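Local coordinates for DNA mismatch repair protein MutS (Thermus aquaticus, PDB 1EWQ) that takes part in DNA mismatch repair, binding mismatched duplex DNA and hydrolysing ATP weakly, at residues 404-415 / 491-502. Sequence-based numbering, arbitrary orientation.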
# COMPACT_ATOMS: atom_id res chain seq x y z
N TYR C 404 41.53 -30.16 4.96
CA TYR C 404 40.50 -31.00 4.37
C TYR C 404 40.94 -31.53 3.00
O TYR C 404 40.97 -32.75 2.78
CB TYR C 404 39.18 -30.23 4.21
CG TYR C 404 38.05 -31.08 3.68
CD1 TYR C 404 37.43 -32.04 4.50
CD2 TYR C 404 37.65 -31.00 2.36
CE1 TYR C 404 36.45 -32.88 4.00
CE2 TYR C 404 36.67 -31.84 1.85
CZ TYR C 404 36.07 -32.78 2.67
OH TYR C 404 35.12 -33.61 2.15
N ASP C 405 41.27 -30.62 2.10
CA ASP C 405 41.70 -31.00 0.76
C ASP C 405 43.17 -30.66 0.55
O ASP C 405 43.55 -29.49 0.53
CB ASP C 405 40.83 -30.28 -0.27
CG ASP C 405 41.21 -30.62 -1.69
OD1 ASP C 405 41.79 -29.75 -2.38
OD2 ASP C 405 40.93 -31.76 -2.13
N PRO C 406 44.02 -31.68 0.38
CA PRO C 406 45.47 -31.50 0.18
C PRO C 406 45.86 -30.56 -0.95
O PRO C 406 46.78 -29.76 -0.79
CB PRO C 406 45.97 -32.93 -0.03
CG PRO C 406 44.77 -33.66 -0.57
CD PRO C 406 43.64 -33.10 0.23
N ASP C 407 45.18 -30.65 -2.09
CA ASP C 407 45.46 -29.77 -3.23
C ASP C 407 45.34 -28.32 -2.75
O ASP C 407 46.24 -27.50 -2.95
CB ASP C 407 44.44 -30.04 -4.34
CG ASP C 407 44.81 -29.37 -5.67
OD1 ASP C 407 45.29 -28.22 -5.66
OD2 ASP C 407 44.61 -30.01 -6.73
N LEU C 408 44.21 -28.03 -2.09
CA LEU C 408 43.92 -26.69 -1.55
C LEU C 408 44.93 -26.25 -0.48
O LEU C 408 45.41 -25.12 -0.50
CB LEU C 408 42.50 -26.66 -0.97
CG LEU C 408 41.98 -25.38 -0.30
CD1 LEU C 408 42.09 -24.19 -1.25
CD2 LEU C 408 40.53 -25.60 0.13
N ASP C 409 45.24 -27.14 0.45
CA ASP C 409 46.20 -26.81 1.50
C ASP C 409 47.59 -26.53 0.92
O ASP C 409 48.30 -25.64 1.40
CB ASP C 409 46.27 -27.93 2.53
CG ASP C 409 45.01 -28.03 3.36
OD1 ASP C 409 44.62 -27.02 3.97
OD2 ASP C 409 44.39 -29.11 3.39
N ALA C 410 47.97 -27.28 -0.10
CA ALA C 410 49.26 -27.07 -0.74
C ALA C 410 49.22 -25.66 -1.31
O ALA C 410 50.18 -24.90 -1.18
CB ALA C 410 49.48 -28.09 -1.86
N LEU C 411 48.09 -25.32 -1.93
CA LEU C 411 47.90 -24.01 -2.54
C LEU C 411 47.93 -22.87 -1.52
O LEU C 411 48.54 -21.84 -1.76
CB LEU C 411 46.59 -23.99 -3.32
CG LEU C 411 46.52 -24.85 -4.59
CD1 LEU C 411 45.10 -24.86 -5.12
CD2 LEU C 411 47.48 -24.31 -5.64
N ARG C 412 47.26 -23.06 -0.38
CA ARG C 412 47.22 -22.03 0.65
C ARG C 412 48.59 -21.84 1.29
O ARG C 412 49.01 -20.71 1.57
CB ARG C 412 46.21 -22.38 1.74
CG ARG C 412 44.74 -22.31 1.33
CD ARG C 412 43.93 -21.58 2.40
NE ARG C 412 42.49 -21.84 2.36
CZ ARG C 412 41.94 -23.01 2.63
NH1 ARG C 412 42.69 -24.05 2.98
NH2 ARG C 412 40.61 -23.15 2.58
N ALA C 413 49.29 -22.94 1.52
CA ALA C 413 50.62 -22.91 2.12
C ALA C 413 51.54 -22.00 1.32
O ALA C 413 52.19 -21.12 1.86
CB ALA C 413 51.20 -24.32 2.19
N ALA C 414 51.58 -22.24 0.01
CA ALA C 414 52.41 -21.47 -0.90
C ALA C 414 51.98 -20.00 -0.94
O ALA C 414 52.80 -19.12 -1.22
CB ALA C 414 52.35 -22.07 -2.30
N HIS C 415 50.71 -19.74 -0.67
CA HIS C 415 50.21 -18.37 -0.68
C HIS C 415 50.70 -17.64 0.57
O HIS C 415 51.07 -16.46 0.50
CB HIS C 415 48.68 -18.34 -0.70
CG HIS C 415 48.11 -16.95 -0.72
ND1 HIS C 415 48.09 -16.17 -1.85
CD2 HIS C 415 47.60 -16.19 0.27
CE1 HIS C 415 47.59 -14.98 -1.56
NE2 HIS C 415 47.28 -14.97 -0.28
N LEU C 491 48.69 -18.31 -7.43
CA LEU C 491 48.20 -19.11 -6.33
C LEU C 491 46.76 -18.74 -6.02
O LEU C 491 45.90 -19.61 -5.92
CB LEU C 491 49.07 -18.91 -5.10
CG LEU C 491 50.47 -19.51 -5.23
CD1 LEU C 491 51.26 -19.29 -3.95
CD2 LEU C 491 50.34 -20.99 -5.53
N GLU C 492 46.49 -17.45 -5.89
CA GLU C 492 45.15 -16.98 -5.59
C GLU C 492 44.13 -17.48 -6.61
O GLU C 492 43.03 -17.88 -6.25
CB GLU C 492 45.14 -15.45 -5.50
CG GLU C 492 45.78 -14.93 -4.21
CD GLU C 492 45.94 -13.41 -4.16
OE1 GLU C 492 45.31 -12.70 -4.97
OE2 GLU C 492 46.69 -12.93 -3.30
N ALA C 493 44.51 -17.47 -7.88
CA ALA C 493 43.62 -17.95 -8.94
C ALA C 493 43.39 -19.46 -8.83
O ALA C 493 42.28 -19.94 -9.04
CB ALA C 493 44.20 -17.61 -10.30
N LEU C 494 44.44 -20.20 -8.49
CA LEU C 494 44.32 -21.64 -8.35
C LEU C 494 43.50 -21.99 -7.12
O LEU C 494 42.75 -22.96 -7.12
CB LEU C 494 45.69 -22.30 -8.23
CG LEU C 494 46.47 -22.56 -9.53
CD1 LEU C 494 47.68 -23.42 -9.21
CD2 LEU C 494 45.57 -23.27 -10.55
N ILE C 495 43.65 -21.19 -6.07
CA ILE C 495 42.91 -21.43 -4.84
C ILE C 495 41.40 -21.27 -5.06
O ILE C 495 40.62 -22.11 -4.60
CB ILE C 495 43.39 -20.49 -3.73
CG1 ILE C 495 44.82 -20.86 -3.33
CG2 ILE C 495 42.46 -20.59 -2.53
CD1 ILE C 495 45.45 -19.91 -2.33
N ARG C 496 40.98 -20.22 -5.76
CA ARG C 496 39.55 -20.03 -6.02
C ARG C 496 39.00 -21.24 -6.77
O ARG C 496 37.90 -21.70 -6.49
CB ARG C 496 39.29 -18.77 -6.84
CG ARG C 496 39.48 -17.47 -6.09
CD ARG C 496 39.03 -16.29 -6.95
NE ARG C 496 39.98 -15.17 -6.88
CZ ARG C 496 41.12 -15.11 -7.56
NH1 ARG C 496 41.46 -16.10 -8.37
NH2 ARG C 496 41.91 -14.07 -7.42
N ARG C 497 39.78 -21.75 -7.73
CA ARG C 497 39.36 -22.90 -8.52
C ARG C 497 39.16 -24.14 -7.66
O ARG C 497 38.05 -24.65 -7.54
CB ARG C 497 40.38 -23.24 -9.61
CG ARG C 497 39.94 -24.45 -10.42
CD ARG C 497 40.88 -24.85 -11.53
NE ARG C 497 40.23 -25.85 -12.39
CZ ARG C 497 40.79 -26.40 -13.47
NH1 ARG C 497 42.01 -26.05 -13.83
NH2 ARG C 497 40.11 -27.28 -14.19
N ARG C 498 40.26 -24.62 -7.07
CA ARG C 498 40.22 -25.80 -6.22
C ARG C 498 39.15 -25.71 -5.14
O ARG C 498 38.44 -26.68 -4.87
CB ARG C 498 41.59 -26.02 -5.57
CG ARG C 498 41.58 -26.96 -4.36
CD ARG C 498 41.66 -28.44 -4.75
NE ARG C 498 40.59 -28.89 -5.62
CZ ARG C 498 39.99 -30.08 -5.51
NH1 ARG C 498 40.35 -30.93 -4.57
NH2 ARG C 498 39.02 -30.41 -6.35
N GLU C 499 39.03 -24.54 -4.52
CA GLU C 499 38.04 -24.38 -3.46
C GLU C 499 36.61 -24.50 -3.98
O GLU C 499 35.74 -25.02 -3.28
CB GLU C 499 38.24 -23.05 -2.74
CG GLU C 499 37.39 -22.92 -1.48
CD GLU C 499 37.91 -21.85 -0.53
OE1 GLU C 499 38.30 -20.77 -1.02
OE2 GLU C 499 37.91 -22.10 0.70
N GLU C 500 36.35 -24.03 -5.20
CA GLU C 500 35.01 -24.16 -5.75
C GLU C 500 34.79 -25.63 -6.08
O GLU C 500 33.69 -26.16 -5.89
CB GLU C 500 34.84 -23.33 -7.03
CG GLU C 500 33.38 -23.27 -7.48
CD GLU C 500 33.19 -22.52 -8.79
OE1 GLU C 500 33.39 -23.13 -9.86
OE2 GLU C 500 32.84 -21.32 -8.74
N GLU C 501 35.83 -26.30 -6.57
CA GLU C 501 35.73 -27.72 -6.90
C GLU C 501 35.39 -28.52 -5.64
O GLU C 501 34.55 -29.41 -5.68
CB GLU C 501 37.05 -28.26 -7.49
CG GLU C 501 37.58 -27.50 -8.71
CD GLU C 501 38.85 -28.11 -9.31
OE1 GLU C 501 39.73 -28.57 -8.54
OE2 GLU C 501 38.99 -28.12 -10.55
N VAL C 502 36.04 -28.19 -4.53
CA VAL C 502 35.78 -28.89 -3.28
C VAL C 502 34.35 -28.63 -2.80
O VAL C 502 33.67 -29.53 -2.33
CB VAL C 502 36.78 -28.48 -2.19
CG1 VAL C 502 36.42 -29.16 -0.87
CG2 VAL C 502 38.19 -28.87 -2.61
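Leu411 and Ile495 interlock as reciprocal knobs into holes between two roughly antiparallel helices: the short axes approach to 9.3 Å with 155° between their directions. Leu411 sits among Leu491, Leu494, Ile495 and Arg498, its two methyls dividing the hollow: CD2 meets Leu494 CD1 at 3.7 Å, while CD1 touches Arg498 CB at 3.7 Å. Ile495 returns the fit among Leu408, Leu411, Arg412 and His415. Its CG2 branch, anti to the backbone N, reaches Leu408 CD1 at 3.8 Å, and its CG1 branch runs to CD1 beside the CB of His415. At one end Leu491 CD1 presses on Ala414 CB at 3.4 Å, tighter than usual van der Waals contact. At the other, Val502 CG1 comes to the ring edge of Tyr404. Glu499 OE2 accepts from Leu399 N and Ile400 N, and Arg412 NH2 adds a weak bond at 3.5 Å. The pair belongs to the long MutS helices 406-433 and 479-511, between which the chain forms a four-stranded antiparallel sheet. Asp405 N-caps the first helix. Arg498 bends at chi2 (84°) and chi3 (-58°); its NH2 pairs with Glu501 and Glu505, and its NH1 meets Asp405 OD2 at 2.6 Å in a salt bridge.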